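Local structure of extracellular solute-binding protein, family 1 (Bifidobacterium longum subsp. infantis, 6FTH) at residues S149-H154 and E430-Y435; T224-G229 and V328-S333; F235-G240 and D447-Y452. The protein probably binds human milk oligosaccharides outside the cell and passes them to an ABC transporter for uptake. All coordinates share one frame; numbering follows the deposited sequence.

How the interactions relate
The three interactions lie one after another through a single lobe, with interaction 2 between the others and closest to the centre of the chain. Interactions 1 and 2 are joined by a hydrogen bond from Thr151 to Asp330 and by the stack of Tyr435 on Trp329. Interaction 3 meets interaction 2 through the side chain of Tyr448, packed against Gly331 and Ser332, but does not touch interaction 1. Interaction 1 is buried and joins a helix and the residues after it to a loop through one amide and an imidazole; interaction 2, partly buried, is loop against loop and almost wholly polar; interaction 3 is mostly buried and combines apolar contacts with a polar end at a hairpin turn whose Asn239 is exposed.

Interaction 1 of 3, residues S149-H154 and E430-Y435; sequences SGTGQH and EANKPY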
loop_
_atom_site.group_PDB
_atom_site.type_symbol
_atom_site.label_atom_id
_atom_site.label_comp_id
_atom_site.label_asym_id
_atom_site.label_seq_id
_atom_site.Cartn_x
_atom_site.Cartn_y
_atom_site.Cartn_z
ATOM N N SER A 149 -5.453 -2.338 9.444
ATOM C CA SER A 149 -4.936 -3.688 9.310
ATOM C C SER A 149 -5.445 -4.416 8.076
ATOM O O SER A 149 -4.824 -5.416 7.686
ATOM C CB SER A 149 -5.273 -4.523 10.534
ATOM O OG SER A 149 -6.668 -4.583 10.744
ATOM N N GLY A 150 -6.546 -3.960 7.471
ATOM C CA GLY A 150 -7.068 -4.552 6.249
ATOM C C GLY A 150 -6.347 -4.053 5.017
ATOM O O GLY A 150 -5.394 -3.279 5.094
ATOM N N THR A 151 -6.820 -4.511 3.855
ATOM C CA THR A 151 -6.193 -4.142 2.599
ATOM C C THR A 151 -6.532 -2.706 2.179
ATOM O O THR A 151 -7.547 -2.123 2.573
ATOM C CB THR A 151 -6.495 -5.141 1.483
ATOM O OG1 THR A 151 -5.830 -4.691 0.301
ATOM C CG2 THR A 151 -7.982 -5.281 1.235
ATOM N N GLY A 152 -5.661 -2.145 1.358
ATOM C CA GLY A 152 -5.938 -0.887 0.693
ATOM C C GLY A 152 -6.732 -1.006 -0.584
ATOM O O GLY A 152 -7.112 0.012 -1.185
ATOM N N GLN A 153 -7.004 -2.237 -1.023
ATOM C CA GLN A 153 -7.596 -2.514 -2.319
ATOM C C GLN A 153 -9.075 -2.860 -2.155
ATOM O O GLN A 153 -9.428 -3.684 -1.304
ATOM C CB GLN A 153 -6.884 -3.718 -2.938
ATOM C CG GLN A 153 -5.386 -3.660 -2.867
ATOM C CD GLN A 153 -4.821 -2.423 -3.511
ATOM O OE1 GLN A 153 -5.294 -1.983 -4.560
ATOM N NE2 GLN A 153 -3.786 -1.868 -2.899
ATOM N N HIS A 154 -9.942 -2.239 -2.970
ATOM C CA HIS A 154 -11.380 -2.483 -2.910
ATOM C C HIS A 154 -12.000 -2.339 -4.289
ATOM O O HIS A 154 -11.454 -1.667 -5.162
ATOM C CB HIS A 154 -12.096 -1.508 -1.955
ATOM C CG HIS A 154 -11.361 -1.348 -0.688
ATOM N ND1 HIS A 154 -10.290 -0.493 -0.564
ATOM C CD2 HIS A 154 -11.435 -2.032 0.479
ATOM C CE1 HIS A 154 -9.762 -0.625 0.637
ATOM N NE2 HIS A 154 -10.428 -1.560 1.284
ATOM N N GLU A 430 -14.504 0.841 7.243
ATOM C CA GLU A 430 -15.811 0.559 6.666
ATOM C C GLU A 430 -15.674 -0.108 5.303
ATOM O O GLU A 430 -16.394 -1.071 4.996
ATOM C CB GLU A 430 -16.613 1.858 6.556
ATOM C CG GLU A 430 -17.103 2.345 7.893
ATOM C CD GLU A 430 -18.100 1.396 8.521
ATOM O OE1 GLU A 430 -19.023 0.940 7.808
ATOM O OE2 GLU A 430 -17.953 1.093 9.724
ATOM N N ALA A 431 -14.755 0.380 4.479
ATOM C CA ALA A 431 -14.551 -0.212 3.163
ATOM C C ALA A 431 -14.075 -1.654 3.252
ATOM O O ALA A 431 -14.272 -2.416 2.299
ATOM C CB ALA A 431 -13.544 0.597 2.356
ATOM N N ASN A 432 -13.443 -2.038 4.355
ATOM C CA ASN A 432 -12.942 -3.410 4.470
ATOM C C ASN A 432 -13.967 -4.391 5.020
ATOM O O ASN A 432 -13.769 -5.603 4.881
ATOM C CB ASN A 432 -11.644 -3.427 5.281
ATOM C CG ASN A 432 -10.457 -3.051 4.415
ATOM O OD1 ASN A 432 -10.457 -3.332 3.208
ATOM N ND2 ASN A 432 -9.449 -2.386 4.997
ATOM N N LYS A 433 -15.063 -3.929 5.608
ATOM C CA LYS A 433 -16.024 -4.866 6.179
ATOM C C LYS A 433 -16.550 -5.870 5.163
ATOM O O LYS A 433 -16.673 -7.056 5.520
ATOM C CB LYS A 433 -17.163 -4.112 6.883
ATOM C CG LYS A 433 -16.727 -3.478 8.177
ATOM C CD LYS A 433 -17.850 -2.634 8.771
ATOM C CE LYS A 433 -17.431 -1.971 10.083
ATOM N NZ LYS A 433 -18.593 -1.300 10.748
ATOM N N PRO A 434 -16.875 -5.495 3.922
ATOM C CA PRO A 434 -17.446 -6.478 2.988
ATOM C C PRO A 434 -16.459 -7.560 2.550
ATOM O O PRO A 434 -16.898 -8.525 1.912
ATOM C CB PRO A 434 -17.899 -5.617 1.794
ATOM C CG PRO A 434 -18.090 -4.258 2.355
ATOM C CD PRO A 434 -16.989 -4.131 3.388
ATOM N N TYR A 435 -15.159 -7.411 2.836
ATOM C CA TYR A 435 -14.134 -8.352 2.393
ATOM C C TYR A 435 -13.702 -9.338 3.467
ATOM O O TYR A 435 -12.873 -10.207 3.179
ATOM C CB TYR A 435 -12.913 -7.587 1.863
ATOM C CG TYR A 435 -13.318 -6.749 0.699
ATOM C CD1 TYR A 435 -13.547 -7.309 -0.549
ATOM C CD2 TYR A 435 -13.540 -5.400 0.864
ATOM C CE1 TYR A 435 -13.992 -6.542 -1.606
ATOM C CE2 TYR A 435 -13.973 -4.626 -0.191
ATOM C CZ TYR A 435 -14.181 -5.189 -1.422
ATOM O OH TYR A 435 -14.632 -4.431 -2.488
HETATM O O HOH W 1 -8.702 -1.969 7.773
#
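His154 meets Asn432 through a short, bent hydrogen bond of unusual direction: NE2 stands 2.6 Å from OD1 with an N-H...O angle of 139°, yet lies above the amide carbonyl plane, 48° out of it, while OD1 stays close to the imidazole plane. The contact belongs to a type 2 periplasmic-binding-protein fold and joins helix 423-432 and the residues after it to the loop before strand 154-158. The Asn432 amide serves the loop with both ends. Its ND2 donates to the carbonyl oxygen of Thr151 at 3.1 Å, with the acceptor almost in the amide plane, and a second hydrogen goes to a water that also accepts from Gly150 N, fixing the amide's rotation. Asn432 CG lies anti to its carbonyl carbon (chi1 -81°), directed at the loop.

The imidazole is held on several sides. Ala431 CB sits over one face in a CH-pi contact, 4.0 Å from the ring centroid, and Tyr435 CE2 reaches the ring edge at CD2. Both nitrogens are engaged, because ND1 bonds to the carbonyl oxygen of Gly297; two carbonyl acceptors would favour a doubly protonated, charged ring. Tyr435 bonds through its OH to Met155 N and stacks on Trp329. Thr151 OG1 closes an ST turn by accepting from Gln153 N, and also bonds to Asp330. The methyl CG2 of Thr151 rests 3.7 Å from Asn432 OD1.

Interaction 2 of 3, residues T224-G229 and V328-S333; sequences TGFNKG and VWDGSS
Asp330 OD2 is gripped by two donors from the opposite segment: the hydroxyl OG1 of Thr224 at 2.7 Å, on the anti side of the carboxylate, and the backbone N of Phe226 at 2.9 Å, on the syn lone pair. Both segments are loops of the same lobe in this binding-protein fold. The other oxygen, OD1, turns back into its own loop and makes an Asx turn by accepting from Ser332 N, while Ser332 OG donates to its syn lone pair. A single carboxylate, with CG anti to the backbone N (chi1 -175°), therefore shapes its own loop and holds the type I beta turn running from Gly225 to Lys228. Four donors from the two segments surround this buried group and would probably stabilise its negative charge.

The backbones meet directly as well, Gly331 N donating to Thr224 O at 2.8 Å. Further along, Ser332 OG receives the N-H of Asn227 at 3.0 Å and so relays the turn to the carboxylate. Ser332 CB packs on Asn227 CG at 3.3 Å, and the Asn227 amide is fixed through OD1 by Gln153 NE2 and Gly152 N. At the far end the Lys228 chain extends to CE and then bends at chi4 (-72°); NZ donates to two waters, one accepting from Ser333 N at 2.9 Å, the other bonded to Ser333 OG.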
loop_
_atom_site.group_PDB
_atom_site.type_symbol
_atom_site.label_atom_id
_atom_site.label_comp_id
_atom_site.label_asym_id
_atom_site.label_seq_id
_atom_site.Cartn_x
_atom_site.Cartn_y
_atom_site.Cartn_z
ATOM N N THR A 224 -4.100 -11.765 -4.274
ATOM C CA THR A 224 -3.167 -10.679 -4.571
ATOM C C THR A 224 -2.724 -9.967 -3.293
ATOM O O THR A 224 -3.326 -10.101 -2.217
ATOM C CB THR A 224 -3.760 -9.653 -5.554
ATOM O OG1 THR A 224 -4.882 -8.993 -4.953
ATOM C CG2 THR A 224 -4.243 -10.301 -6.847
ATOM N N GLY A 225 -1.626 -9.225 -3.415
ATOM C CA GLY A 225 -1.106 -8.444 -2.301
ATOM C C GLY A 225 -0.503 -7.149 -2.797
ATOM O O GLY A 225 0.702 -6.901 -2.679
ATOM N N PHE A 226 -1.359 -6.306 -3.343
ATOM C CA PHE A 226 -0.886 -5.177 -4.127
ATOM C C PHE A 226 -0.508 -3.937 -3.308
ATOM O O PHE A 226 -0.080 -2.941 -3.905
ATOM C CB PHE A 226 -1.873 -4.834 -5.256
ATOM C CG PHE A 226 -1.952 -5.871 -6.372
ATOM C CD1 PHE A 226 -0.962 -6.817 -6.589
ATOM C CD2 PHE A 226 -3.048 -5.884 -7.223
ATOM C CE1 PHE A 226 -1.070 -7.738 -7.628
ATOM C CE2 PHE A 226 -3.170 -6.806 -8.232
ATOM C CZ PHE A 226 -2.161 -7.734 -8.448
ATOM N N ASN A 227 -0.621 -3.945 -1.975
ATOM C CA ASN A 227 -0.093 -2.807 -1.219
ATOM C C ASN A 227 1.430 -2.756 -1.325
ATOM O O ASN A 227 2.017 -1.668 -1.401
ATOM C CB ASN A 227 -0.473 -2.867 0.258
ATOM C CG ASN A 227 -1.916 -2.447 0.570
ATOM O OD1 ASN A 227 -2.815 -2.494 -0.269
ATOM N ND2 ASN A 227 -2.132 -2.074 1.835
ATOM N N LYS A 228 2.092 -3.913 -1.304
ATOM C CA LYS A 228 3.549 -4.013 -1.175
ATOM C C LYS A 228 3.963 -5.480 -1.219
ATOM O O LYS A 228 3.168 -6.382 -0.937
ATOM C CB LYS A 228 4.061 -3.377 0.123
ATOM C CG LYS A 228 3.401 -3.884 1.406
ATOM C CD LYS A 228 3.933 -3.142 2.643
ATOM C CE LYS A 228 3.335 -3.653 3.957
ATOM N NZ LYS A 228 1.907 -3.267 4.162
ATOM N N GLY A 229 5.219 -5.704 -1.573
ATOM C CA GLY A 229 5.827 -7.022 -1.477
ATOM C C GLY A 229 6.019 -7.714 -2.811
ATOM O O GLY A 229 6.193 -7.078 -3.855
ATOM N N VAL A 328 -11.323 -15.297 -3.434
ATOM C CA VAL A 328 -10.553 -14.631 -2.386
ATOM C C VAL A 328 -10.619 -13.130 -2.616
ATOM O O VAL A 328 -11.282 -12.669 -3.542
ATOM C CB VAL A 328 -9.103 -15.147 -2.321
ATOM C CG1 VAL A 328 -9.128 -16.642 -1.957
ATOM C CG2 VAL A 328 -8.327 -14.901 -3.654
ATOM N N TRP A 329 -9.950 -12.361 -1.756
ATOM C CA TRP A 329 -9.727 -10.947 -1.996
ATOM C C TRP A 329 -8.303 -10.632 -1.539
ATOM O O TRP A 329 -7.677 -11.412 -0.822
ATOM C CB TRP A 329 -10.806 -10.043 -1.354
ATOM C CG TRP A 329 -10.611 -8.614 -1.712
ATOM C CD1 TRP A 329 -10.266 -7.588 -0.869
ATOM C CD2 TRP A 329 -10.695 -8.047 -3.023
ATOM N NE1 TRP A 329 -10.122 -6.430 -1.574
ATOM C CE2 TRP A 329 -10.386 -6.678 -2.900
ATOM C CE3 TRP A 329 -10.973 -8.570 -4.289
ATOM C CZ2 TRP A 329 -10.355 -5.832 -3.990
ATOM C CZ3 TRP A 329 -10.938 -7.716 -5.376
ATOM C CH2 TRP A 329 -10.632 -6.377 -5.217
ATOM N N ASP A 330 -7.795 -9.492 -2.001
ATOM C CA ASP A 330 -6.426 -9.063 -1.727
ATOM C C ASP A 330 -6.106 -9.177 -0.244
ATOM O O ASP A 330 -6.877 -8.738 0.607
ATOM C CB ASP A 330 -6.287 -7.605 -2.209
ATOM C CG ASP A 330 -4.888 -7.067 -2.090
ATOM O OD1 ASP A 330 -4.507 -6.636 -0.969
ATOM O OD2 ASP A 330 -4.184 -7.067 -3.143
ATOM N N GLY A 331 -4.927 -9.720 0.048
ATOM C CA GLY A 331 -4.546 -10.018 1.407
ATOM C C GLY A 331 -3.632 -9.009 2.061
ATOM O O GLY A 331 -3.039 -9.315 3.103
ATOM N N SER A 332 -3.474 -7.830 1.474
ATOM C CA SER A 332 -2.557 -6.859 2.021
ATOM C C SER A 332 -3.067 -6.283 3.343
ATOM O O SER A 332 -4.214 -6.465 3.765
ATOM C CB SER A 332 -2.404 -5.669 1.069
ATOM O OG SER A 332 -2.021 -6.020 -0.249
ATOM N N SER A 333 -2.163 -5.529 3.965
ATOM C CA SER A 333 -2.406 -4.751 5.162
ATOM C C SER A 333 -1.884 -3.346 4.935
ATOM O O SER A 333 -0.767 -3.171 4.447
ATOM C CB SER A 333 -1.669 -5.368 6.352
ATOM O OG SER A 333 -1.592 -4.440 7.436
HETATM O O HOH W 2 0.550 -5.548 2.922
HETATM O O HOH W 3 0.753 -6.190 0.341
HETATM O O HOH W 4 1.182 -3.764 6.844
#

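Interaction 3 of 3, residues F235-G240 and D447-Y452; sequences FYAKNG and DYIPDY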
loop_
_atom_site.group_PDB
_atom_site.type_symbol
_atom_site.label_atom_id
_atom_site.label_comp_id
_atom_site.label_asym_id
_atom_site.label_seq_id
_atom_site.Cartn_x
_atom_site.Cartn_y
_atom_site.Cartn_z
ATOM N N PHE A 235 4.060 -12.545 -8.277
ATOM C CA PHE A 235 4.169 -13.796 -7.523
ATOM C C PHE A 235 3.023 -13.983 -6.541
ATOM O O PHE A 235 2.407 -13.018 -6.077
ATOM C CB PHE A 235 5.517 -13.880 -6.803
ATOM C CG PHE A 235 6.664 -13.748 -7.753
ATOM C CD1 PHE A 235 7.101 -14.837 -8.480
ATOM C CD2 PHE A 235 7.195 -12.494 -8.041
ATOM C CE1 PHE A 235 8.101 -14.701 -9.431
ATOM C CE2 PHE A 235 8.194 -12.352 -8.985
ATOM C CZ PHE A 235 8.651 -13.451 -9.679
ATOM N N TYR A 236 2.740 -15.254 -6.246
ATOM C CA TYR A 236 1.729 -15.616 -5.274
ATOM C C TYR A 236 2.131 -16.925 -4.627
ATOM O O TYR A 236 3.112 -17.556 -5.016
ATOM C CB TYR A 236 0.343 -15.757 -5.892
ATOM C CG TYR A 236 0.112 -16.938 -6.797
ATOM C CD1 TYR A 236 0.566 -16.921 -8.114
ATOM C CD2 TYR A 236 -0.614 -18.036 -6.357
ATOM C CE1 TYR A 236 0.335 -17.981 -8.952
ATOM C CE2 TYR A 236 -0.836 -19.107 -7.180
ATOM C CZ TYR A 236 -0.376 -19.071 -8.488
ATOM O OH TYR A 236 -0.597 -20.113 -9.364
ATOM N N ALA A 237 1.367 -17.319 -3.619
ATOM C CA ALA A 237 1.569 -18.606 -2.967
ATOM C C ALA A 237 0.228 -19.297 -2.790
ATOM O O ALA A 237 -0.805 -18.652 -2.609
ATOM C CB ALA A 237 2.243 -18.472 -1.603
ATOM N N LYS A 238 0.257 -20.624 -2.841
ATOM C CA LYS A 238 -0.913 -21.418 -2.500
ATOM C C LYS A 238 -0.413 -22.723 -1.906
ATOM O O LYS A 238 0.483 -23.348 -2.470
ATOM C CB LYS A 238 -1.749 -21.703 -3.755
ATOM C CG LYS A 238 -3.227 -21.543 -3.579
ATOM C CD LYS A 238 -3.990 -22.024 -4.808
ATOM C CE LYS A 238 -4.430 -20.871 -5.689
ATOM N NZ LYS A 238 -5.429 -21.364 -6.681
ATOM N N ASN A 239 -0.962 -23.108 -0.755
ATOM C CA ASN A 239 -0.570 -24.364 -0.111
ATOM C C ASN A 239 0.928 -24.414 0.153
ATOM O O ASN A 239 1.541 -25.482 0.102
ATOM C CB ASN A 239 -0.959 -25.575 -0.964
ATOM C CG ASN A 239 -2.364 -25.505 -1.466
ATOM O OD1 ASN A 239 -2.610 -25.469 -2.685
ATOM N ND2 ASN A 239 -3.287 -25.468 -0.552
ATOM N N GLY A 240 1.548 -23.273 0.446
ATOM C CA GLY A 240 2.972 -23.203 0.755
ATOM C C GLY A 240 3.895 -23.266 -0.445
ATOM O O GLY A 240 5.115 -23.382 -0.265
ATOM N N ASP A 447 -1.109 -19.226 1.754
ATOM C CA ASP A 447 -1.724 -18.793 0.502
ATOM C C ASP A 447 -1.394 -17.336 0.177
ATOM O O ASP A 447 -2.111 -16.698 -0.608
ATOM C CB ASP A 447 -3.247 -18.985 0.539
ATOM C CG ASP A 447 -3.669 -20.405 0.851
ATOM O OD1 ASP A 447 -2.990 -21.341 0.405
ATOM O OD2 ASP A 447 -4.714 -20.581 1.516
ATOM N N TYR A 448 -0.335 -16.809 0.778
ATOM C CA TYR A 448 0.052 -15.409 0.644
ATOM C C TYR A 448 1.514 -15.332 1.035
ATOM O O TYR A 448 1.890 -15.853 2.092
ATOM C CB TYR A 448 -0.794 -14.548 1.609
ATOM C CG TYR A 448 -0.541 -13.056 1.553
ATOM C CD1 TYR A 448 -1.227 -12.270 0.662
ATOM C CD2 TYR A 448 0.360 -12.441 2.422
ATOM C CE1 TYR A 448 -1.006 -10.898 0.609
ATOM C CE2 TYR A 448 0.560 -11.073 2.390
ATOM C CZ TYR A 448 -0.123 -10.332 1.469
ATOM O OH TYR A 448 0.109 -8.970 1.414
ATOM N N ILE A 449 2.346 -14.715 0.202
ATOM C CA ILE A 449 3.745 -14.490 0.553
ATOM C C ILE A 449 3.800 -13.365 1.577
ATOM O O ILE A 449 3.482 -12.221 1.228
ATOM C CB ILE A 449 4.571 -14.141 -0.690
ATOM C CG1 ILE A 449 4.482 -15.272 -1.727
ATOM C CG2 ILE A 449 6.001 -13.838 -0.280
ATOM C CD1 ILE A 449 4.964 -14.830 -3.097
ATOM N N PRO A 450 4.142 -13.632 2.838
ATOM C CA PRO A 450 4.056 -12.568 3.848
ATOM C C PRO A 450 4.931 -11.368 3.528
ATOM O O PRO A 450 5.995 -11.468 2.891
ATOM C CB PRO A 450 4.489 -13.264 5.149
ATOM C CG PRO A 450 4.097 -14.689 4.937
ATOM C CD PRO A 450 4.424 -14.936 3.468
ATOM N N ASP A 451 4.452 -10.210 3.988
ATOM C CA ASP A 451 5.098 -8.956 3.673
ATOM C C ASP A 451 6.538 -8.906 4.176
ATOM O O ASP A 451 7.338 -8.134 3.637
ATOM C CB ASP A 451 4.290 -7.827 4.315
ATOM C CG ASP A 451 2.859 -7.763 3.823
ATOM O OD1 ASP A 451 2.571 -8.334 2.749
ATOM O OD2 ASP A 451 2.015 -7.117 4.515
ATOM N N TYR A 452 6.882 -9.699 5.184
ATOM C CA TYR A 452 8.209 -9.684 5.787
ATOM C C TYR A 452 9.226 -10.586 5.079
ATOM O O TYR A 452 10.380 -10.647 5.515
ATOM C CB TYR A 452 8.116 -10.052 7.270
ATOM C CG TYR A 452 7.284 -11.270 7.616
ATOM C CD1 TYR A 452 7.800 -12.548 7.454
ATOM C CD2 TYR A 452 6.009 -11.143 8.141
ATOM C CE1 TYR A 452 7.077 -13.649 7.779
ATOM C CE2 TYR A 452 5.262 -12.265 8.463
ATOM C CZ TYR A 452 5.805 -13.513 8.288
ATOM O OH TYR A 452 5.084 -14.662 8.589
HETATM O O HOH W 5 -0.936 -15.283 -2.818
HETATM O O HOH W 6 -3.326 -23.557 2.202
#
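Asp447 reaches over to Asn239 with one carboxylate oxygen: OD1 accepts the backbone N-H at 2.9 Å, nearly along its own C-O axis and with an almost straight donor angle of 176°. Its CG is anti to the carbonyl carbon (chi1 -56°), and the two oxygens then serve different parts of the chain, OD2 being bonded to Asp443 N. A water donates to OD1 as well and is touched only weakly by Asn239 ND2. The side chain of Lys238 starts away from the 447-452 loop and leaves CG 4.0 Å from the same OD1; the chain bends at chi3, which turns CE.

Asn239 and Gly240 both have positive phi and form the two-residue turn of a beta hairpin, with the angles of a type I' turn, between strands 235-238 and 241-244. The carboxylate thus holds the first amide of the turn, that of Asn239. Behind the tip Ala237 O receives a CA-H...O contact from Asp447 CA at 3.2 Å; the same Ala237 O lies 3.1 Å from Asp447 O, an approach of two acceptors without a hydrogen bond. A water accepts from Ala237 N and lies 2.9 Å from Asp447 O, bridging the two backbones. Tyr448 N is buried here without a partner.

The apolar part is carried by Ile449. Its CG1 lies against Ala237 CB at 3.9 Å, and an extended chi2 of 165° sends CD1 on to the CB of Phe235, also at 3.9 Å, and over the Tyr236 carbonyl. The Phe235 ring leads off to Trp510 of helix 503-518. Tyr448 points away from the strand, its OH donating to Asp451 OD1 at 2.9 Å.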